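Local atomic coordinates of short chain alcohol dehydrogenase-related dehydrogenase (Sinorhizobium meliloti, PDB entry 3TPC), a protein that probably acts as an oxidoreductase of the short-chain dehydrogenase/reductase family, built on a Rossmann-type fold of the kind that binds a nicotinamide cofactor. Residues V9-G14 / L35-K40; A89-G94 / A114-G119; G143-T148 / I186-I191. One frame throughout, in Å; residues are numbered along the deposited sequence.

Interaction 1 (V9-G14 / L35-K40); sequences VFIVTG and LGLDLK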
# COMPACT_ATOMS: atom_id res chain seq x y z
N VAL D 9 12.49 -18.72 25.06
CA VAL D 9 13.83 -18.60 24.48
C VAL D 9 13.79 -17.87 23.13
O VAL D 9 13.15 -18.35 22.18
CB VAL D 9 14.43 -20.00 24.24
CG1 VAL D 9 15.77 -19.91 23.50
CG2 VAL D 9 14.54 -20.77 25.59
N PHE D 10 14.51 -16.75 23.06
CA PHE D 10 14.57 -15.92 21.87
C PHE D 10 15.94 -15.87 21.27
O PHE D 10 16.96 -15.82 21.97
CB PHE D 10 14.14 -14.49 22.19
CG PHE D 10 12.68 -14.32 22.29
CD1 PHE D 10 11.99 -13.59 21.33
CD2 PHE D 10 11.97 -14.93 23.32
CE1 PHE D 10 10.60 -13.45 21.41
CE2 PHE D 10 10.62 -14.81 23.42
CZ PHE D 10 9.91 -14.09 22.46
N ILE D 11 15.97 -15.85 19.94
CA ILE D 11 17.16 -15.52 19.21
C ILE D 11 17.00 -14.13 18.67
O ILE D 11 15.96 -13.76 18.16
CB ILE D 11 17.40 -16.50 18.07
CG1 ILE D 11 17.38 -17.92 18.64
CG2 ILE D 11 18.71 -16.13 17.35
CD1 ILE D 11 17.52 -19.04 17.63
N VAL D 12 18.05 -13.34 18.82
CA VAL D 12 18.03 -12.00 18.38
C VAL D 12 19.31 -11.84 17.60
O VAL D 12 20.38 -12.33 18.00
CB VAL D 12 18.02 -10.96 19.54
CG1 VAL D 12 18.05 -9.58 18.97
CG2 VAL D 12 16.80 -11.07 20.46
N THR D 13 19.17 -11.07 16.52
CA THR D 13 20.16 -10.89 15.49
C THR D 13 20.60 -9.42 15.52
O THR D 13 19.86 -8.54 15.99
CB THR D 13 19.48 -11.39 14.20
OG1 THR D 13 20.00 -12.67 13.81
CG2 THR D 13 19.45 -10.41 13.12
N GLY D 14 21.83 -9.14 15.11
CA GLY D 14 22.41 -7.82 15.38
C GLY D 14 22.27 -7.36 16.82
O GLY D 14 21.96 -6.20 17.11
N LEU D 35 19.47 -15.73 23.05
CA LEU D 35 20.65 -16.03 22.27
C LEU D 35 20.95 -14.82 21.38
O LEU D 35 20.26 -14.56 20.40
CB LEU D 35 20.46 -17.31 21.43
CG LEU D 35 21.69 -17.67 20.58
CD1 LEU D 35 23.02 -17.72 21.38
CD2 LEU D 35 21.49 -18.97 19.81
N GLY D 36 21.98 -14.07 21.76
CA GLY D 36 22.34 -12.88 21.04
C GLY D 36 23.36 -13.17 19.98
O GLY D 36 24.51 -13.48 20.28
N LEU D 37 22.96 -13.08 18.71
CA LEU D 37 23.89 -13.24 17.57
C LEU D 37 24.29 -11.90 17.03
O LEU D 37 23.46 -10.97 17.01
CB LEU D 37 23.24 -14.06 16.46
CG LEU D 37 22.81 -15.45 16.90
CD1 LEU D 37 22.10 -16.12 15.79
CD2 LEU D 37 24.03 -16.26 17.30
N ASP D 38 25.56 -11.80 16.61
CA ASP D 38 26.14 -10.66 15.89
C ASP D 38 27.58 -10.99 15.47
O ASP D 38 28.07 -12.10 15.72
CB ASP D 38 26.12 -9.37 16.69
CG ASP D 38 25.95 -8.11 15.80
OD1 ASP D 38 26.52 -8.07 14.68
OD2 ASP D 38 25.25 -7.16 16.23
N LEU D 39 28.26 -10.04 14.82
CA LEU D 39 29.59 -10.28 14.28
C LEU D 39 30.63 -10.01 15.34
O LEU D 39 31.60 -10.75 15.43
CB LEU D 39 29.89 -9.39 13.07
CG LEU D 39 29.35 -9.87 11.72
CD1 LEU D 39 29.98 -9.12 10.56
CD2 LEU D 39 29.55 -11.37 11.56
N LYS D 40 30.39 -8.97 16.13
CA LYS D 40 31.25 -8.59 17.25
C LYS D 40 30.39 -8.44 18.53
O LYS D 40 29.25 -8.00 18.45
CB LYS D 40 31.98 -7.27 16.95
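Ile11 carries CG2 anti to its backbone N, and Leu37 turns CG anti to its own carbonyl carbon (chi1 -59°); with these torsions the two side chains cross obliquely, CG2 of Ile11 meeting CD1 of Leu37 at 3.7 Å. Next to them Leu35 adds its CB, 4.2 Å from CG1 of Ile11. The backbones run parallel and are tied by three straight bonds, Leu35 N to Phe10 O, Val12 N to Leu35 O and Leu37 N to Val12 O, the first of them 2.7 Å long. Where the strands end, the carboxylate of Asp38 turns toward Gly14, OD2 lying a tight 3.0 Å from Gly14 CA. That same OD2 accepts the backbone N of Ser16, while OD1 takes Leu39 N through its anti lone pair, so both oxygens are held. Thr13 and Gly14 open the TGxxxGxG cofactor-binding motif of the family; the positive phi of Gly14 favours glycine. An acidic residue at the end of this second strand is, in many NAD-dependent relatives, the one that meets the adenosine ribose; Asp38 is consistent with that role. Strand 9-12 is flanked on its other edge by strand 84-87, which bonds to the backbone of Ile11 and Thr13. Helix 65-79 covers Ile11 and Leu35 on one face of the sheet, and helix 18-29, the connection of this beta-alpha-beta unit, covers Val12 on the other.

Interaction 2 (A89-G94 / A114-G119); sequences AGTAPG and AVNLIG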
# COMPACT_ATOMS: atom_id res chain seq x y z
N ALA D 89 19.73 -7.66 12.54
CA ALA D 89 20.97 -7.43 11.75
C ALA D 89 20.67 -6.64 10.48
O ALA D 89 19.71 -6.94 9.75
CB ALA D 89 21.63 -8.72 11.40
N GLY D 90 21.51 -5.67 10.16
CA GLY D 90 21.23 -4.86 8.99
C GLY D 90 22.24 -3.79 8.78
O GLY D 90 22.91 -3.39 9.74
N THR D 91 22.38 -3.36 7.52
CA THR D 91 23.26 -2.25 7.15
C THR D 91 22.39 -1.32 6.37
O THR D 91 21.42 -1.74 5.74
CB THR D 91 24.36 -2.60 6.14
OG1 THR D 91 24.48 -4.00 5.97
CG2 THR D 91 25.70 -1.98 6.54
N ALA D 92 22.80 -0.06 6.36
CA ALA D 92 22.05 1.01 5.74
C ALA D 92 22.99 1.98 5.00
O ALA D 92 23.02 3.20 5.28
CB ALA D 92 21.22 1.74 6.79
N PRO D 93 23.75 1.45 4.02
CA PRO D 93 24.52 2.38 3.17
C PRO D 93 23.64 3.35 2.35
O PRO D 93 22.43 3.15 2.20
CB PRO D 93 25.29 1.46 2.22
CG PRO D 93 24.55 0.16 2.25
CD PRO D 93 23.90 0.05 3.60
N GLY D 94 24.27 4.42 1.89
CA GLY D 94 23.72 5.32 0.88
C GLY D 94 24.79 5.40 -0.19
O GLY D 94 25.97 5.56 0.12
N ALA D 114 22.30 -9.05 0.62
CA ALA D 114 22.69 -10.27 1.31
C ALA D 114 22.57 -10.16 2.86
O ALA D 114 21.92 -11.00 3.51
CB ALA D 114 24.05 -10.76 0.84
N VAL D 115 23.08 -9.08 3.45
CA VAL D 115 22.92 -8.92 4.89
C VAL D 115 21.45 -8.72 5.28
O VAL D 115 20.94 -9.41 6.13
CB VAL D 115 23.68 -7.70 5.36
CG1 VAL D 115 23.22 -7.30 6.74
CG2 VAL D 115 25.20 -7.92 5.29
N ASN D 116 20.77 -7.77 4.64
CA ASN D 116 19.42 -7.37 5.03
C ASN D 116 18.36 -8.41 4.66
O ASN D 116 17.52 -8.74 5.48
CB ASN D 116 19.10 -5.96 4.49
CG ASN D 116 19.92 -4.86 5.18
OD1 ASN D 116 20.24 -4.96 6.34
ND2 ASN D 116 20.26 -3.82 4.46
N LEU D 117 18.43 -8.98 3.46
CA LEU D 117 17.40 -9.89 2.99
C LEU D 117 17.77 -11.40 3.10
O LEU D 117 17.02 -12.17 3.71
CB LEU D 117 16.95 -9.50 1.56
CG LEU D 117 16.02 -10.49 0.85
CD1 LEU D 117 14.75 -10.85 1.68
CD2 LEU D 117 15.61 -9.92 -0.48
N ILE D 118 18.90 -11.82 2.50
CA ILE D 118 19.27 -13.23 2.51
C ILE D 118 19.52 -13.68 3.94
O ILE D 118 19.11 -14.78 4.32
CB ILE D 118 20.53 -13.56 1.71
CG1 ILE D 118 20.49 -13.03 0.28
CG2 ILE D 118 20.68 -15.08 1.59
CD1 ILE D 118 19.27 -13.32 -0.39
N GLY D 119 20.17 -12.79 4.72
CA GLY D 119 20.34 -12.95 6.17
C GLY D 119 19.04 -13.25 6.92
O GLY D 119 18.98 -14.24 7.68
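Asn116 grips the backbone of Thr91 with both ends of its amide. ND2 gives a straight bond of 2.7 Å to Thr91 O, lying in the carbonyl plane and 7° out of the asparagine's own amide plane; OD1 accepts Thr91 N at 2.9 Å, a less certain bond because OD1 sits too near a neighbour. With CG anti to its carbonyl carbon (chi1 -69°), the side chain reaches from the helix to the loop. Around this pair the packing is light: Val115 sends CG1 to within 3.6 Å of Thr91 OG1, the two side chains crossing at about a right angle, and that methyl lies 3.9 Å from Gly90 CA. An alanine in place of Asn116 would probably leave the N-H and C=O of Thr91 without their partners and the loop free to shift. Asn116 sits within a wider pi-type turn, where Gly119 N bonds to Ala114 O. Its side chain also touches Tyr163 and Lys167, which have the spacing of the family's Tyr-x-x-x-Lys motif, and Asn116 probably corresponds to the asparagine of the Asn-Ser-Tyr-Lys tetrad. The contact thus rests on polar pairing more than on burial, consistent with a loop fixed beside the probable active site.

Interaction 3 (G143-T148 / I186-I191); sequences GVIVNT and IRVVTI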
# COMPACT_ATOMS: atom_id res chain seq x y z
N GLY D 143 5.61 -20.20 17.62
CA GLY D 143 6.63 -19.13 17.47
C GLY D 143 6.14 -17.77 17.06
O GLY D 143 5.00 -17.62 16.61
N VAL D 144 6.99 -16.78 17.24
CA VAL D 144 6.81 -15.42 16.74
C VAL D 144 8.13 -15.03 16.07
O VAL D 144 9.22 -15.11 16.69
CB VAL D 144 6.73 -14.39 17.86
CG1 VAL D 144 6.08 -13.07 17.38
CG2 VAL D 144 6.03 -14.96 19.00
N ILE D 145 8.02 -14.57 14.84
CA ILE D 145 9.15 -14.06 14.14
C ILE D 145 8.80 -12.59 13.88
O ILE D 145 7.79 -12.30 13.28
CB ILE D 145 9.35 -14.86 12.81
CG1 ILE D 145 9.70 -16.32 13.16
CG2 ILE D 145 10.40 -14.18 11.89
CD1 ILE D 145 9.87 -17.33 11.93
N VAL D 146 9.64 -11.68 14.37
CA VAL D 146 9.51 -10.30 14.04
C VAL D 146 10.69 -9.91 13.17
O VAL D 146 11.88 -10.11 13.55
CB VAL D 146 9.53 -9.40 15.31
CG1 VAL D 146 9.23 -7.99 14.94
CG2 VAL D 146 8.49 -9.89 16.32
N ASN D 147 10.39 -9.30 12.03
CA ASN D 147 11.47 -8.78 11.20
C ASN D 147 11.62 -7.28 11.25
O ASN D 147 10.67 -6.53 11.54
CB ASN D 147 11.32 -9.26 9.78
CG ASN D 147 11.15 -10.77 9.68
OD1 ASN D 147 10.19 -11.25 9.09
ND2 ASN D 147 12.04 -11.51 10.25
N THR D 148 12.81 -6.82 10.91
CA THR D 148 13.06 -5.41 10.89
C THR D 148 13.27 -4.99 9.48
O THR D 148 14.26 -5.37 8.87
CB THR D 148 14.32 -5.04 11.73
OG1 THR D 148 14.15 -5.54 13.07
CG2 THR D 148 14.46 -3.57 11.75
N ILE D 186 3.26 -20.37 13.86
CA ILE D 186 4.33 -19.38 13.94
C ILE D 186 3.83 -18.09 13.29
O ILE D 186 3.43 -18.08 12.09
CB ILE D 186 5.60 -19.92 13.23
CG1 ILE D 186 6.07 -21.23 13.92
CG2 ILE D 186 6.71 -18.89 13.15
CD1 ILE D 186 7.00 -22.13 13.02
N ARG D 187 3.80 -17.01 14.06
CA ARG D 187 3.41 -15.72 13.51
C ARG D 187 4.64 -15.04 12.89
O ARG D 187 5.79 -15.28 13.30
CB ARG D 187 2.74 -14.82 14.57
CG ARG D 187 1.34 -15.31 14.98
CD ARG D 187 0.61 -14.36 15.91
NE ARG D 187 1.20 -14.25 17.26
CZ ARG D 187 1.81 -13.17 17.76
NH1 ARG D 187 1.96 -12.07 17.04
NH2 ARG D 187 2.33 -13.21 19.00
N VAL D 188 4.40 -14.19 11.88
CA VAL D 188 5.47 -13.47 11.25
C VAL D 188 4.93 -12.10 11.03
O VAL D 188 3.90 -11.96 10.33
CB VAL D 188 5.87 -14.05 9.88
CG1 VAL D 188 7.13 -13.35 9.37
CG2 VAL D 188 6.09 -15.55 9.96
N VAL D 189 5.63 -11.11 11.61
CA VAL D 189 5.24 -9.72 11.66
C VAL D 189 6.52 -8.96 11.40
O VAL D 189 7.55 -9.44 11.81
CB VAL D 189 4.68 -9.34 13.05
CG1 VAL D 189 4.25 -7.85 13.12
CG2 VAL D 189 3.48 -10.18 13.36
N THR D 190 6.45 -7.83 10.71
CA THR D 190 7.59 -6.99 10.34
C THR D 190 7.29 -5.57 10.83
O THR D 190 6.14 -5.11 10.73
CB THR D 190 7.83 -6.95 8.81
OG1 THR D 190 8.17 -8.27 8.36
CG2 THR D 190 8.99 -6.02 8.43
N ILE D 191 8.29 -4.95 11.46
CA ILE D 191 8.23 -3.56 11.84
C ILE D 191 9.02 -2.74 10.85
O ILE D 191 10.16 -3.08 10.55
CB ILE D 191 8.92 -3.28 13.26
CG1 ILE D 191 8.18 -3.94 14.40
CG2 ILE D 191 8.91 -1.78 13.56
CD1 ILE D 191 9.01 -3.99 15.75
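The guanidinium of Arg187 has Val144 over one face, CG1 standing 4.1 Å from NH2, and the two side chains run side by side; the Arg187 chain bends at chi3 (-69°), and its guanidinium ends with that face against Val144. Its N-H groups go to other partners: NE forms a salt bridge with Glu141, NH1 bonds to Leu241 O and NH2 to Ile235 O; Phe218 of the third subunit also packs on this side chain. The second flat group, the Asn147 amide, puts OD1 3.7 Å from CG1 of Val188 and equally close to OG1 of Thr190. Both of these oxygens are buried without a hydrogen-bonding partner in the model. The two backbones are joined by a parallel ladder of five bonds, from Arg187 N on Gly143 O to Ile191 N on Asn147 O. In the first the donor stands 40° above the carbonyl plane. CD1 of Ile145 meets CG2 of Ile186 at 3.7 Å, while on the other face CG1 of Val146 lies 4.1 Å from CD1 of Ile191. Thr148 ends its strand with OG1 bonded to Tyr228 OH and Asn87 O. These are neighbouring parallel strands of the Rossmann-type sheet, joined by a crossover through helix 161-181. Strand 84-87 flanks 143-148 on its other edge; helices 106-132 and 161-181 cover the face of Ile145, Asn147 and Val188, and helix 225-237 packs on Val189 and Ile191.

From the N terminus the three contacts come in series, none nested in or crossing another. Interaction 1 closes the first beta-alpha-beta unit through helix 18-29. Interaction 2 then closes the loop that leaves strand 84-87, folding it back on helix 106-132, and interaction 3 closes the crossover running through helices 152-155 and 161-181. Interactions 1 and 3 belong to the same parallel sheet, with strand 84-87 between strands 9-12 and 143-148; their centres lie about 15 Å apart. Interaction 2 sits beyond the C-terminal ends of these strands and touches interaction 1, Ala89 packing against Thr13 and Gly14. Helix 106-132 leads from interaction 2 toward strand 143-148 of interaction 3.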